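Local coordinates for cytochrome c-550-like protein (Thermosynechococcus elongatus, PDB 4LJI), which is probably a low-potential cytochrome c that carries electrons through one covalently bound heme c and can partially replace cytochrome c-550, at residues Asn49-Gly54 against Val62-Lys67; Pro74-Ile79 against Lys90-Ser95; Phe85-Lys90 against Glu112-Leu117; Ala119-Ala124 against Pro129-Glu134. All coordinates share one frame; numbering follows the deposited sequence.

Interaction 1. Residues Asn49-Gly54 against Val62-Lys67. With HEC (heme c), chain C.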
# COMPACT_ATOMS: atom_id res chain seq x y z
N ASN A 49 1.04 2.15 -0.57
CA ASN A 49 2.46 1.79 -0.52
C ASN A 49 3.27 2.72 -1.43
O ASN A 49 4.40 3.03 -1.15
CB ASN A 49 2.73 0.38 -1.03
CG ASN A 49 2.00 -0.72 -0.27
OD1 ASN A 49 2.18 -1.87 -0.63
ND2 ASN A 49 1.21 -0.40 0.75
N CYS A 50 2.67 3.14 -2.56
CA CYS A 50 3.39 3.96 -3.52
C CYS A 50 3.03 5.43 -3.48
O CYS A 50 3.78 6.28 -3.96
CB CYS A 50 3.18 3.41 -4.95
SG CYS A 50 3.90 1.71 -5.12
N HIS A 51 1.85 5.72 -2.94
CA HIS A 51 1.31 7.08 -3.12
C HIS A 51 0.98 7.72 -1.80
O HIS A 51 0.20 8.68 -1.75
CB HIS A 51 0.04 7.08 -4.00
CG HIS A 51 0.31 6.79 -5.44
ND1 HIS A 51 1.09 7.61 -6.23
CD2 HIS A 51 -0.15 5.81 -6.24
CE1 HIS A 51 1.09 7.14 -7.47
NE2 HIS A 51 0.37 6.03 -7.48
N VAL A 52 1.55 7.20 -0.73
CA VAL A 52 1.41 7.84 0.59
C VAL A 52 1.58 9.37 0.54
O VAL A 52 2.51 9.90 -0.05
CB VAL A 52 2.37 7.21 1.65
CG1 VAL A 52 3.84 7.56 1.39
CG2 VAL A 52 1.98 7.70 3.07
N GLY A 53 0.59 10.05 1.13
CA GLY A 53 0.52 11.51 1.14
C GLY A 53 0.50 12.21 -0.20
O GLY A 53 0.84 13.40 -0.29
N GLY A 54 0.09 11.50 -1.25
CA GLY A 54 0.05 12.09 -2.58
C GLY A 54 1.35 12.07 -3.34
O GLY A 54 1.42 12.55 -4.48
N VAL A 62 6.20 12.20 -11.15
CA VAL A 62 4.80 12.03 -11.54
C VAL A 62 3.94 11.72 -10.29
O VAL A 62 3.50 10.58 -10.07
CB VAL A 62 4.63 10.93 -12.66
CG1 VAL A 62 3.17 10.77 -13.08
CG2 VAL A 62 5.51 11.27 -13.86
N SER A 63 3.71 12.76 -9.47
CA SER A 63 3.01 12.61 -8.20
C SER A 63 1.50 12.76 -8.36
O SER A 63 1.00 12.92 -9.49
CB SER A 63 3.51 13.65 -7.19
OG SER A 63 2.96 14.92 -7.47
N LEU A 64 0.77 12.72 -7.24
CA LEU A 64 -0.67 12.95 -7.26
C LEU A 64 -1.02 14.40 -6.95
O LEU A 64 -2.16 14.73 -6.61
CB LEU A 64 -1.45 11.95 -6.38
CG LEU A 64 -1.12 10.48 -6.61
CD1 LEU A 64 -2.01 9.59 -5.71
CD2 LEU A 64 -1.19 10.08 -8.09
N SER A 65 -0.02 15.29 -7.07
CA SER A 65 -0.31 16.71 -6.86
C SER A 65 -1.22 17.21 -7.96
O SER A 65 -1.20 16.64 -9.07
CB SER A 65 0.96 17.57 -6.83
OG SER A 65 1.62 17.61 -8.09
N LEU A 66 -2.01 18.27 -7.70
CA LEU A 66 -2.91 18.80 -8.73
C LEU A 66 -2.11 19.28 -9.94
O LEU A 66 -2.53 19.10 -11.08
CB LEU A 66 -3.80 19.92 -8.20
CG LEU A 66 -4.92 20.30 -9.17
CD1 LEU A 66 -5.80 19.08 -9.48
CD2 LEU A 66 -5.74 21.49 -8.65
N LYS A 67 -0.95 19.88 -9.69
CA LYS A 67 -0.05 20.29 -10.76
C LYS A 67 0.32 19.13 -11.69
O LYS A 67 0.23 19.24 -12.92
CB LYS A 67 1.24 20.91 -10.18
CG LYS A 67 2.37 20.95 -11.18
CD LYS A 67 3.67 21.59 -10.63
CE LYS A 67 4.71 21.59 -11.74
NZ LYS A 67 6.04 22.14 -11.32
FE HEC C . -0.12 4.91 -9.19
CHA HEC C . 1.03 7.22 -11.48
CHB HEC C . -3.19 6.48 -9.10
CHC HEC C . -1.41 2.38 -7.10
CHD HEC C . 2.97 3.62 -8.85
NA HEC C . -0.92 6.53 -10.04
C1A HEC C . -0.27 7.32 -11.00
C2A HEC C . -1.17 8.37 -11.41
C3A HEC C . -2.34 8.16 -10.73
C4A HEC C . -2.21 7.02 -9.93
CMA HEC C . -3.59 8.98 -10.85
CAA HEC C . -0.90 9.51 -12.39
CBA HEC C . -0.21 10.70 -11.67
CGA HEC C . 0.08 11.88 -12.56
O1A HEC C . -0.30 11.92 -13.77
O2A HEC C . 0.73 12.87 -12.09
NB HEC C . -1.94 4.50 -8.25
C1B HEC C . -3.04 5.26 -8.40
C2B HEC C . -4.09 4.70 -7.65
C3B HEC C . -3.65 3.52 -7.10
C4B HEC C . -2.23 3.43 -7.49
CMB HEC C . -5.50 5.25 -7.56
CAB HEC C . -4.39 2.57 -6.23
CBB HEC C . -5.41 1.92 -6.91
NC HEC C . 0.64 3.30 -8.15
C1C HEC C . -0.06 2.39 -7.39
C2C HEC C . 0.88 1.55 -6.79
C3C HEC C . 2.12 1.88 -7.27
C4C HEC C . 1.97 2.98 -8.15
CMC HEC C . 0.55 0.43 -5.81
CAC HEC C . 3.40 1.23 -6.84
CBC HEC C . 3.62 -0.09 -7.07
ND HEC C . 1.62 5.35 -9.99
C1D HEC C . 2.75 4.66 -9.76
C2D HEC C . 3.83 5.17 -10.61
C3D HEC C . 3.31 6.18 -11.33
C4D HEC C . 1.92 6.29 -10.92
CMD HEC C . 5.26 4.67 -10.64
CAD HEC C . 4.03 7.00 -12.37
CBD HEC C . 3.62 6.42 -13.74
CGD HEC C . 4.23 6.80 -15.08
O1D HEC C . 4.53 7.98 -15.39
O2D HEC C . 4.41 5.88 -15.92

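Interaction 2. Residues Pro74-Ile79 against Lys90-Ser95. With HEC (heme c), chain C.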
# COMPACT_ATOMS: atom_id res chain seq x y z
N PRO A 74 -4.00 12.96 -21.65
CA PRO A 74 -4.68 14.22 -21.36
C PRO A 74 -4.64 14.44 -19.84
O PRO A 74 -4.20 13.52 -19.11
CB PRO A 74 -6.12 13.98 -21.89
CG PRO A 74 -6.30 12.51 -21.85
CD PRO A 74 -4.93 11.89 -22.06
N PRO A 75 -5.04 15.64 -19.38
CA PRO A 75 -5.02 15.93 -17.93
C PRO A 75 -5.85 14.97 -17.06
O PRO A 75 -6.91 14.51 -17.50
CB PRO A 75 -5.56 17.36 -17.83
CG PRO A 75 -5.98 17.75 -19.19
CD PRO A 75 -5.44 16.80 -20.19
N ARG A 76 -5.33 14.67 -15.87
CA ARG A 76 -5.90 13.67 -14.96
C ARG A 76 -6.55 14.37 -13.79
O ARG A 76 -6.32 14.07 -12.61
CB ARG A 76 -4.79 12.69 -14.54
CG ARG A 76 -4.29 11.93 -15.75
CD ARG A 76 -3.16 10.98 -15.46
NE ARG A 76 -2.68 10.37 -16.70
CZ ARG A 76 -1.45 9.90 -16.90
NH1 ARG A 76 -0.55 10.04 -15.95
NH2 ARG A 76 -1.12 9.34 -18.07
N ASP A 77 -7.38 15.36 -14.13
CA ASP A 77 -7.99 16.25 -13.16
C ASP A 77 -9.51 16.21 -13.16
O ASP A 77 -10.17 17.16 -12.73
CB ASP A 77 -7.50 17.69 -13.39
CG ASP A 77 -7.84 18.22 -14.78
OD1 ASP A 77 -8.44 17.51 -15.65
OD2 ASP A 77 -7.50 19.41 -15.02
N THR A 78 -10.07 15.09 -13.63
CA THR A 78 -11.52 14.87 -13.64
C THR A 78 -11.80 13.44 -13.24
O THR A 78 -10.91 12.60 -13.32
CB THR A 78 -12.12 15.11 -15.05
OG1 THR A 78 -11.57 14.14 -15.95
CG2 THR A 78 -11.80 16.51 -15.58
N ILE A 79 -13.02 13.17 -12.79
CA ILE A 79 -13.40 11.79 -12.44
C ILE A 79 -13.20 10.84 -13.62
O ILE A 79 -12.62 9.76 -13.47
CB ILE A 79 -14.89 11.69 -12.00
CG1 ILE A 79 -15.18 12.58 -10.79
CG2 ILE A 79 -15.19 10.22 -11.61
CD1 ILE A 79 -14.28 12.26 -9.57
N LYS A 90 -1.27 4.68 -18.14
CA LYS A 90 -0.47 5.09 -19.25
C LYS A 90 0.76 5.88 -18.80
O LYS A 90 0.86 6.30 -17.62
CB LYS A 90 -1.30 5.99 -20.19
CG LYS A 90 -2.54 5.33 -20.82
CD LYS A 90 -2.16 4.39 -21.96
CE LYS A 90 -3.39 3.71 -22.51
NZ LYS A 90 -3.81 2.65 -21.56
N SER A 91 1.68 6.13 -19.73
CA SER A 91 2.82 7.00 -19.42
C SER A 91 2.35 8.45 -19.27
O SER A 91 1.23 8.79 -19.66
CB SER A 91 3.92 6.88 -20.48
OG SER A 91 3.45 7.27 -21.76
N TYR A 92 3.20 9.30 -18.70
CA TYR A 92 2.79 10.68 -18.42
C TYR A 92 2.38 11.48 -19.66
O TYR A 92 1.50 12.32 -19.57
CB TYR A 92 3.88 11.42 -17.65
CG TYR A 92 3.43 12.72 -17.01
CD1 TYR A 92 2.51 12.72 -15.99
CD2 TYR A 92 3.95 13.94 -17.43
CE1 TYR A 92 2.12 13.90 -15.39
CE2 TYR A 92 3.56 15.12 -16.85
CZ TYR A 92 2.66 15.09 -15.82
OH TYR A 92 2.26 16.26 -15.22
N ASP A 93 3.00 11.21 -20.82
CA ASP A 93 2.61 11.89 -22.06
C ASP A 93 1.47 11.16 -22.75
O ASP A 93 0.95 11.61 -23.79
CB ASP A 93 3.81 12.06 -23.01
CG ASP A 93 4.21 10.77 -23.70
OD1 ASP A 93 3.84 9.67 -23.24
OD2 ASP A 93 4.90 10.85 -24.73
N GLY A 94 1.09 10.02 -22.17
CA GLY A 94 -0.05 9.25 -22.62
C GLY A 94 0.19 8.41 -23.86
O GLY A 94 -0.73 7.77 -24.37
N SER A 95 1.43 8.40 -24.35
CA SER A 95 1.75 7.70 -25.60
C SER A 95 1.95 6.20 -25.44
O SER A 95 1.84 5.45 -26.41
CB SER A 95 2.99 8.31 -26.26
OG SER A 95 4.14 8.10 -25.46
FE HEC C . -0.12 4.91 -9.19
CHA HEC C . 1.03 7.22 -11.48
CHB HEC C . -3.19 6.48 -9.10
CHC HEC C . -1.41 2.38 -7.10
CHD HEC C . 2.97 3.62 -8.85
NA HEC C . -0.92 6.53 -10.04
C1A HEC C . -0.27 7.32 -11.00
C2A HEC C . -1.17 8.37 -11.41
C3A HEC C . -2.34 8.16 -10.73
C4A HEC C . -2.21 7.02 -9.93
CMA HEC C . -3.59 8.98 -10.85
CAA HEC C . -0.90 9.51 -12.39
CBA HEC C . -0.21 10.70 -11.67
CGA HEC C . 0.08 11.88 -12.56
O1A HEC C . -0.30 11.92 -13.77
O2A HEC C . 0.73 12.87 -12.09
NB HEC C . -1.94 4.50 -8.25
C1B HEC C . -3.04 5.26 -8.40
C2B HEC C . -4.09 4.70 -7.65
C3B HEC C . -3.65 3.52 -7.10
C4B HEC C . -2.23 3.43 -7.49
CMB HEC C . -5.50 5.25 -7.56
CAB HEC C . -4.39 2.57 -6.23
CBB HEC C . -5.41 1.92 -6.91
NC HEC C . 0.64 3.30 -8.15
C1C HEC C . -0.06 2.39 -7.39
C2C HEC C . 0.88 1.55 -6.79
C3C HEC C . 2.12 1.88 -7.27
C4C HEC C . 1.97 2.98 -8.15
CMC HEC C . 0.55 0.43 -5.81
CAC HEC C . 3.40 1.23 -6.84
CBC HEC C . 3.62 -0.09 -7.07
ND HEC C . 1.62 5.35 -9.99
C1D HEC C . 2.75 4.66 -9.76
C2D HEC C . 3.83 5.17 -10.61
C3D HEC C . 3.31 6.18 -11.33
C4D HEC C . 1.92 6.29 -10.92
CMD HEC C . 5.26 4.67 -10.64
CAD HEC C . 4.03 7.00 -12.37
CBD HEC C . 3.62 6.42 -13.74
CGD HEC C . 4.23 6.80 -15.08
O1D HEC C . 4.53 7.98 -15.39
O2D HEC C . 4.41 5.88 -15.92
O HOH W 1 1.82 8.36 -15.98

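Interaction 3. Residues Phe85-Lys90 against Glu112-Leu117. With HEC (heme c), chain C.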
# COMPACT_ATOMS: atom_id res chain seq x y z
N PHE A 85 -7.72 6.17 -16.36
CA PHE A 85 -6.31 5.96 -16.12
C PHE A 85 -6.15 4.67 -15.34
O PHE A 85 -5.36 3.81 -15.70
CB PHE A 85 -5.66 7.12 -15.35
CG PHE A 85 -4.25 6.86 -14.99
CD1 PHE A 85 -3.23 7.05 -15.93
CD2 PHE A 85 -3.94 6.38 -13.73
CE1 PHE A 85 -1.91 6.77 -15.59
CE2 PHE A 85 -2.63 6.10 -13.37
CZ PHE A 85 -1.61 6.31 -14.32
N GLN A 86 -6.97 4.52 -14.31
CA GLN A 86 -6.77 3.38 -13.43
C GLN A 86 -7.12 2.06 -14.11
O GLN A 86 -6.59 1.00 -13.77
CB GLN A 86 -7.52 3.56 -12.11
CG GLN A 86 -6.61 3.09 -10.95
CD GLN A 86 -5.32 3.85 -10.92
OE1 GLN A 86 -5.32 5.07 -10.98
NE2 GLN A 86 -4.19 3.14 -10.83
N ARG A 87 -8.02 2.13 -15.09
CA ARG A 87 -8.39 0.91 -15.81
C ARG A 87 -7.23 0.41 -16.67
O ARG A 87 -7.07 -0.82 -16.89
CB ARG A 87 -9.63 1.18 -16.65
CG ARG A 87 -10.90 1.33 -15.82
CD ARG A 87 -11.27 0.05 -15.10
NE ARG A 87 -12.56 0.15 -14.45
CZ ARG A 87 -12.86 -0.37 -13.26
NH1 ARG A 87 -11.94 -1.04 -12.56
NH2 ARG A 87 -14.08 -0.19 -12.78
N SER A 88 -6.44 1.34 -17.17
CA SER A 88 -5.30 1.03 -18.03
C SER A 88 -4.25 2.11 -17.90
O SER A 88 -4.24 3.06 -18.67
CB SER A 88 -5.75 0.95 -19.50
OG SER A 88 -4.67 0.50 -20.31
N PRO A 89 -3.35 1.99 -16.89
CA PRO A 89 -2.40 3.09 -16.67
C PRO A 89 -1.48 3.39 -17.85
O PRO A 89 -0.98 2.47 -18.50
CB PRO A 89 -1.61 2.63 -15.43
CG PRO A 89 -2.61 1.76 -14.69
CD PRO A 89 -3.35 1.02 -15.78
N LYS A 90 -1.27 4.68 -18.14
CA LYS A 90 -0.47 5.09 -19.25
C LYS A 90 0.76 5.88 -18.80
O LYS A 90 0.86 6.30 -17.62
CB LYS A 90 -1.30 5.99 -20.19
CG LYS A 90 -2.54 5.33 -20.82
CD LYS A 90 -2.16 4.39 -21.96
CE LYS A 90 -3.39 3.71 -22.51
NZ LYS A 90 -3.81 2.65 -21.56
N GLU A 112 -18.37 2.51 -9.75
CA GLU A 112 -18.72 3.44 -8.68
C GLU A 112 -17.62 3.52 -7.62
O GLU A 112 -17.31 4.60 -7.11
CB GLU A 112 -20.03 3.04 -8.02
CG GLU A 112 -21.26 3.26 -8.90
CD GLU A 112 -21.71 1.98 -9.58
OE1 GLU A 112 -20.84 1.13 -9.88
OE2 GLU A 112 -22.94 1.82 -9.82
N GLN A 113 -17.07 2.37 -7.27
CA GLN A 113 -15.96 2.34 -6.31
C GLN A 113 -14.78 3.16 -6.81
O GLN A 113 -14.22 3.99 -6.07
CB GLN A 113 -15.47 0.93 -6.03
CG GLN A 113 -16.36 0.13 -5.11
CD GLN A 113 -15.88 -1.29 -4.97
OE1 GLN A 113 -15.67 -1.99 -5.96
NE2 GLN A 113 -15.66 -1.71 -3.74
N LEU A 114 -14.38 2.92 -8.06
CA LEU A 114 -13.28 3.66 -8.66
C LEU A 114 -13.60 5.15 -8.78
O LEU A 114 -12.68 5.99 -8.63
CB LEU A 114 -12.95 3.08 -10.02
CG LEU A 114 -11.52 3.20 -10.47
CD1 LEU A 114 -10.62 2.48 -9.43
CD2 LEU A 114 -11.34 2.59 -11.81
N GLU A 115 -14.86 5.52 -9.02
CA GLU A 115 -15.27 6.92 -8.96
C GLU A 115 -15.00 7.53 -7.61
O GLU A 115 -14.53 8.66 -7.54
CB GLU A 115 -16.77 7.07 -9.28
CG GLU A 115 -17.09 7.00 -10.75
CD GLU A 115 -18.57 6.99 -11.02
OE1 GLU A 115 -18.94 6.96 -12.20
OE2 GLU A 115 -19.35 7.01 -10.03
N THR A 116 -15.31 6.82 -6.53
CA THR A 116 -15.10 7.40 -5.21
C THR A 116 -13.61 7.54 -4.90
O THR A 116 -13.23 8.47 -4.21
CB THR A 116 -15.77 6.59 -4.10
OG1 THR A 116 -15.09 5.34 -3.96
CG2 THR A 116 -17.26 6.38 -4.40
N LEU A 117 -12.78 6.62 -5.42
CA LEU A 117 -11.31 6.70 -5.23
C LEU A 117 -10.79 7.89 -6.04
O LEU A 117 -9.99 8.68 -5.54
CB LEU A 117 -10.64 5.37 -5.64
CG LEU A 117 -9.13 5.23 -5.78
CD1 LEU A 117 -8.46 5.66 -4.47
CD2 LEU A 117 -8.78 3.78 -6.10
FE HEC C . -0.12 4.91 -9.19
CHA HEC C . 1.03 7.22 -11.48
CHB HEC C . -3.19 6.48 -9.10
CHC HEC C . -1.41 2.38 -7.10
CHD HEC C . 2.97 3.62 -8.85
NA HEC C . -0.92 6.53 -10.04
C1A HEC C . -0.27 7.32 -11.00
C2A HEC C . -1.17 8.37 -11.41
C3A HEC C . -2.34 8.16 -10.73
C4A HEC C . -2.21 7.02 -9.93
CMA HEC C . -3.59 8.98 -10.85
CAA HEC C . -0.90 9.51 -12.39
CBA HEC C . -0.21 10.70 -11.67
CGA HEC C . 0.08 11.88 -12.56
O1A HEC C . -0.30 11.92 -13.77
O2A HEC C . 0.73 12.87 -12.09
NB HEC C . -1.94 4.50 -8.25
C1B HEC C . -3.04 5.26 -8.40
C2B HEC C . -4.09 4.70 -7.65
C3B HEC C . -3.65 3.52 -7.10
C4B HEC C . -2.23 3.43 -7.49
CMB HEC C . -5.50 5.25 -7.56
CAB HEC C . -4.39 2.57 -6.23
CBB HEC C . -5.41 1.92 -6.91
NC HEC C . 0.64 3.30 -8.15
C1C HEC C . -0.06 2.39 -7.39
C2C HEC C . 0.88 1.55 -6.79
C3C HEC C . 2.12 1.88 -7.27
C4C HEC C . 1.97 2.98 -8.15
CMC HEC C . 0.55 0.43 -5.81
CAC HEC C . 3.40 1.23 -6.84
CBC HEC C . 3.62 -0.09 -7.07
ND HEC C . 1.62 5.35 -9.99
C1D HEC C . 2.75 4.66 -9.76
C2D HEC C . 3.83 5.17 -10.61
C3D HEC C . 3.31 6.18 -11.33
C4D HEC C . 1.92 6.29 -10.92
CMD HEC C . 5.26 4.67 -10.64
CAD HEC C . 4.03 7.00 -12.37
CBD HEC C . 3.62 6.42 -13.74
CGD HEC C . 4.23 6.80 -15.08
O1D HEC C . 4.53 7.98 -15.39
O2D HEC C . 4.41 5.88 -15.92

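Interaction 4. Residues Ala119-Ala124 against Pro129-Glu134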
# COMPACT_ATOMS: atom_id res chain seq x y z
N ALA A 119 -12.55 10.50 -6.82
CA ALA A 119 -13.02 11.70 -6.11
C ALA A 119 -12.12 12.02 -4.90
O ALA A 119 -11.78 13.18 -4.66
CB ALA A 119 -14.47 11.53 -5.66
N PHE A 120 -11.75 11.01 -4.13
CA PHE A 120 -10.85 11.22 -3.01
C PHE A 120 -9.53 11.85 -3.46
O PHE A 120 -9.09 12.83 -2.88
CB PHE A 120 -10.61 9.93 -2.23
CG PHE A 120 -9.53 10.07 -1.22
CD1 PHE A 120 -9.77 10.70 -0.01
CD2 PHE A 120 -8.25 9.60 -1.51
CE1 PHE A 120 -8.73 10.84 0.96
CE2 PHE A 120 -7.20 9.75 -0.55
CZ PHE A 120 -7.46 10.39 0.68
N ILE A 121 -8.91 11.30 -4.50
CA ILE A 121 -7.61 11.78 -4.98
C ILE A 121 -7.77 13.20 -5.46
O ILE A 121 -6.93 14.06 -5.17
CB ILE A 121 -7.07 10.91 -6.13
CG1 ILE A 121 -6.65 9.53 -5.62
CG2 ILE A 121 -5.86 11.60 -6.82
CD1 ILE A 121 -6.37 8.57 -6.75
N LEU A 122 -8.86 13.46 -6.17
CA LEU A 122 -9.09 14.76 -6.78
C LEU A 122 -9.34 15.85 -5.73
O LEU A 122 -8.81 16.98 -5.83
CB LEU A 122 -10.23 14.66 -7.80
CG LEU A 122 -10.38 15.73 -8.85
CD1 LEU A 122 -9.02 16.11 -9.40
CD2 LEU A 122 -11.27 15.16 -9.93
N ARG A 123 -10.17 15.55 -4.74
CA ARG A 123 -10.36 16.49 -3.64
C ARG A 123 -9.13 16.70 -2.78
O ARG A 123 -8.84 17.82 -2.37
CB ARG A 123 -11.55 16.09 -2.77
CG ARG A 123 -11.86 17.03 -1.61
CD ARG A 123 -12.14 18.45 -2.06
NE ARG A 123 -12.71 19.23 -0.96
CZ ARG A 123 -13.17 20.47 -1.08
NH1 ARG A 123 -13.14 21.06 -2.27
NH2 ARG A 123 -13.66 21.09 -0.01
N ALA A 124 -8.40 15.64 -2.49
CA ALA A 124 -7.16 15.75 -1.77
C ALA A 124 -6.15 16.64 -2.48
O ALA A 124 -5.51 17.50 -1.85
CB ALA A 124 -6.57 14.35 -1.56
N PRO A 129 -3.76 19.72 2.90
CA PRO A 129 -2.43 20.27 3.22
C PRO A 129 -1.30 19.28 2.96
O PRO A 129 -1.36 18.14 3.43
CB PRO A 129 -2.54 20.56 4.72
CG PRO A 129 -3.99 20.93 4.89
CD PRO A 129 -4.73 19.97 3.98
N GLY A 130 -0.31 19.71 2.18
CA GLY A 130 0.89 18.92 1.93
C GLY A 130 0.79 17.85 0.86
O GLY A 130 1.80 17.29 0.43
N TRP A 131 -0.43 17.56 0.43
CA TRP A 131 -0.64 16.51 -0.54
C TRP A 131 0.21 16.71 -1.77
O TRP A 131 0.17 17.76 -2.43
CB TRP A 131 -2.11 16.46 -0.94
CG TRP A 131 -2.44 15.40 -1.95
CD1 TRP A 131 -2.37 15.52 -3.30
CD2 TRP A 131 -2.94 14.08 -1.69
NE1 TRP A 131 -2.80 14.36 -3.90
CE2 TRP A 131 -3.15 13.46 -2.93
CE3 TRP A 131 -3.23 13.36 -0.53
CZ2 TRP A 131 -3.66 12.16 -3.06
CZ3 TRP A 131 -3.72 12.06 -0.64
CH2 TRP A 131 -3.92 11.47 -1.90
N GLY A 132 1.03 15.70 -2.06
CA GLY A 132 1.85 15.70 -3.26
C GLY A 132 3.08 16.58 -3.24
O GLY A 132 3.87 16.57 -4.19
N VAL A 133 3.28 17.33 -2.17
CA VAL A 133 4.49 18.15 -2.07
C VAL A 133 5.57 17.42 -1.28
O VAL A 133 5.70 17.60 -0.06
CB VAL A 133 4.23 19.54 -1.49
CG1 VAL A 133 5.51 20.37 -1.57
CG2 VAL A 133 3.10 20.24 -2.23
N GLU A 134 6.33 16.59 -1.99
CA GLU A 134 7.34 15.72 -1.38
C GLU A 134 8.60 15.72 -2.23
O GLU A 134 8.72 14.92 -3.16
CB GLU A 134 6.79 14.30 -1.26

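Interaction 1. Residues Asn49-Gly54 against Val62-Lys67
His51, the histidine of the CXXCH heme-attachment motif, is met by Leu64 on the side of heme c where it coordinates the iron. The motif, from Cys47 to His51, is the hallmark of c-type cytochromes. Cys50 SG is covalently joined to heme CAC at 1.9 Å. His51 NE2 binds the heme iron, atom FE, at 2.1 Å. Leu64 lays one methyl over a face of the imidazole, CD1 standing 3.6 Å from His51 CG in a CH-pi contact, with the two side chains crossing at about a right angle. Its other methyl turns to the porphyrin, CD2 lying 3.5 Å from heme C3A. With CG anti to its carbonyl carbon (chi1 -50°), Leu64 fills the corner between the axial ligand and the macrocycle. The backbones are tied by one hydrogen bond, from Leu64 N to Gly54 O at 2.8 Å. Gly54 has a positive phi of 84°, and at its backbone angles a side chain would press on the carbonyl O of Gly53. Ser63 OG accepts from Ser65 N in an ST turn and is also hydrogen-bonded to Asp68 OD2, while Ser63 O comes within 2.6 Å of heme O2A. Val62 CG1 packs against the same propionate. The rotation of the imidazole is fixed by a hydrogen bond from His51 ND1 to Ser55 O, and Cys101 is the other axial ligand. Phe43 of helix 33-46 touches both His51 and Leu64, so the contact lies between that helix, helix 48-51 and the start of helix 66-70.

Interaction 2. Residues Pro74-Ile79 against Lys90-Ser95
Arg76 lies in an irregular loop facing a type I beta turn, Ser91 to Gly94, that is closed by a backbone hydrogen bond from Gly94 N to Ser91 O. The same carbonyl takes a second donor: Arg76 NH2 reaches Ser91 O at 2.9 Å, in the plane of the guanidinium but well above the carbonyl plane, on the face opposite Gly94 N. Extended from CG to NE, the arginine carries its head to the heme, where NH1 donates to propionate atom O1A at 2.9 Å, again at the guanidinium edge. The loop thus binds a propionate of the heme pocket, and a water extends the link: it accepts from Arg76 NH1 at 2.9 Å and donates to Lys90 O at 2.8 Å. The first torsion of Tyr92 (chi1 -165°) swings its ring away from its own backbone N and turns the ring edge to the same carboxylate, CE1 lying 3.5 Å from heme O1A. Its hydroxyl is bonded to Asp68 O, which fixes the far end of the ring. At the turn Asp93 OD1 gathers three donors, Ser91 OG, Ser95 OG and Ser95 N, the last forming an Asx turn. The amine of Lys90 leads away to a salt bridge with Glu97.

Interaction 3. Residues Phe85-Lys90 against Glu112-Leu117
Leu114 is met by Gln86 and Arg87 of the facing helix. One methyl, Leu114 CD2, sits over the centre of the Arg87 guanidinium, 3.6 Å from CZ, the two side chains sliding past each other in opposite directions. The N-H groups of the cation donate elsewhere, NH1 to Val104 O and NH2 to Leu109 O, which holds its orientation and leaves its face against the methyl. The same methyl touches the aliphatic root of Gln86, with Leu114 CD2 4.0 Å from Gln86 CB. From there the glutamine runs to the heme. Its chi1 of -138° lies well off a staggered position, and a bend at chi2 (58°) brings OE1 to 3.2 Å from heme CHB, while NE2, which donates to Arg102 O, lies over the neighbouring pyrrole. Shortening Gln86 to an alanine is likely to leave the Arg102 carbonyl without this donor and open a gap over the porphyrin beside the axial ligand Cys101. Phe85 lines the pocket next to it, with CE2 3.3 Å from heme C2A, and Leu117 CD2 approaches heme methyl CMB. The end of helix 79-87 is thereby packed against helix 111-127; Leu114 also touches Val83 of the former, and Leu117 meets Phe43, while Gln113 and Thr116 meet Leu42, of helix 33-46.

Interaction 4. Residues Ala119-Ala124 against Pro129-Glu134
A fully extended chi1 (180°) carries the indole of Trp131 away from its backbone, and chi2 (-87°) turns it to lay one face on Ala124. The methyl CB of Ala124 stands over the middle of the six-membered ring of Trp131, 3.5 Å from its centroid and only 8° off the ring normal, a nearly ideal CH-pi contact. At the far end of the indole Phe120 CE2 lies 3.9 Å from Trp131 CH2, the ring planes steeply inclined in neither a stack nor an edge-to-face pair. Ile121, which also touches the heme, adds a looser contact, CG2 lying 4.4 Å from Trp131 CZ2. The polar edge of the indole is satisfied by a hydrogen bond from NE1 to Leu64 O. A leucine in place of Trp131 would probably leave that carbonyl without its donor and the methyl of Ala124 without a flat surface to rest on. The tryptophan occupies the second position of a type II beta turn, Gly130 to Val133, with Gly132 supplying the positive phi of the third. Beyond helix 111-127 the chain thus folds back against that helix; the backbones of Gly132 and Gly53 are hydrogen-bonded, Tyr7 of helix 6-10 touches Trp131 and Phe120, and the Phe120 ring meets Phe43 of helix 33-46.

In the fold
Interactions 1, 3 and 4 are buried, whereas interaction 2 is only partly buried, beside the heme propionates. Interactions 1 to 3 all touch one heme c, which Ile121 of interaction 4 also reaches: interaction 1 on the histidine side, interaction 3 on the cysteine side, and interaction 2 at the propionate edge, where charge and water replace the largely apolar packing of the others. Interactions 1 and 2 meet where Val62 packs on Tyr92; interactions 2 and 3 share Lys90 and touch where Arg76 lies against Phe85. Interactions 3 and 4 both use helix 111-127 but stand on opposite sides of the chain's centre. Interaction 4 is the closest neighbour of interaction 1, joined to it through Trp131 and Gly132.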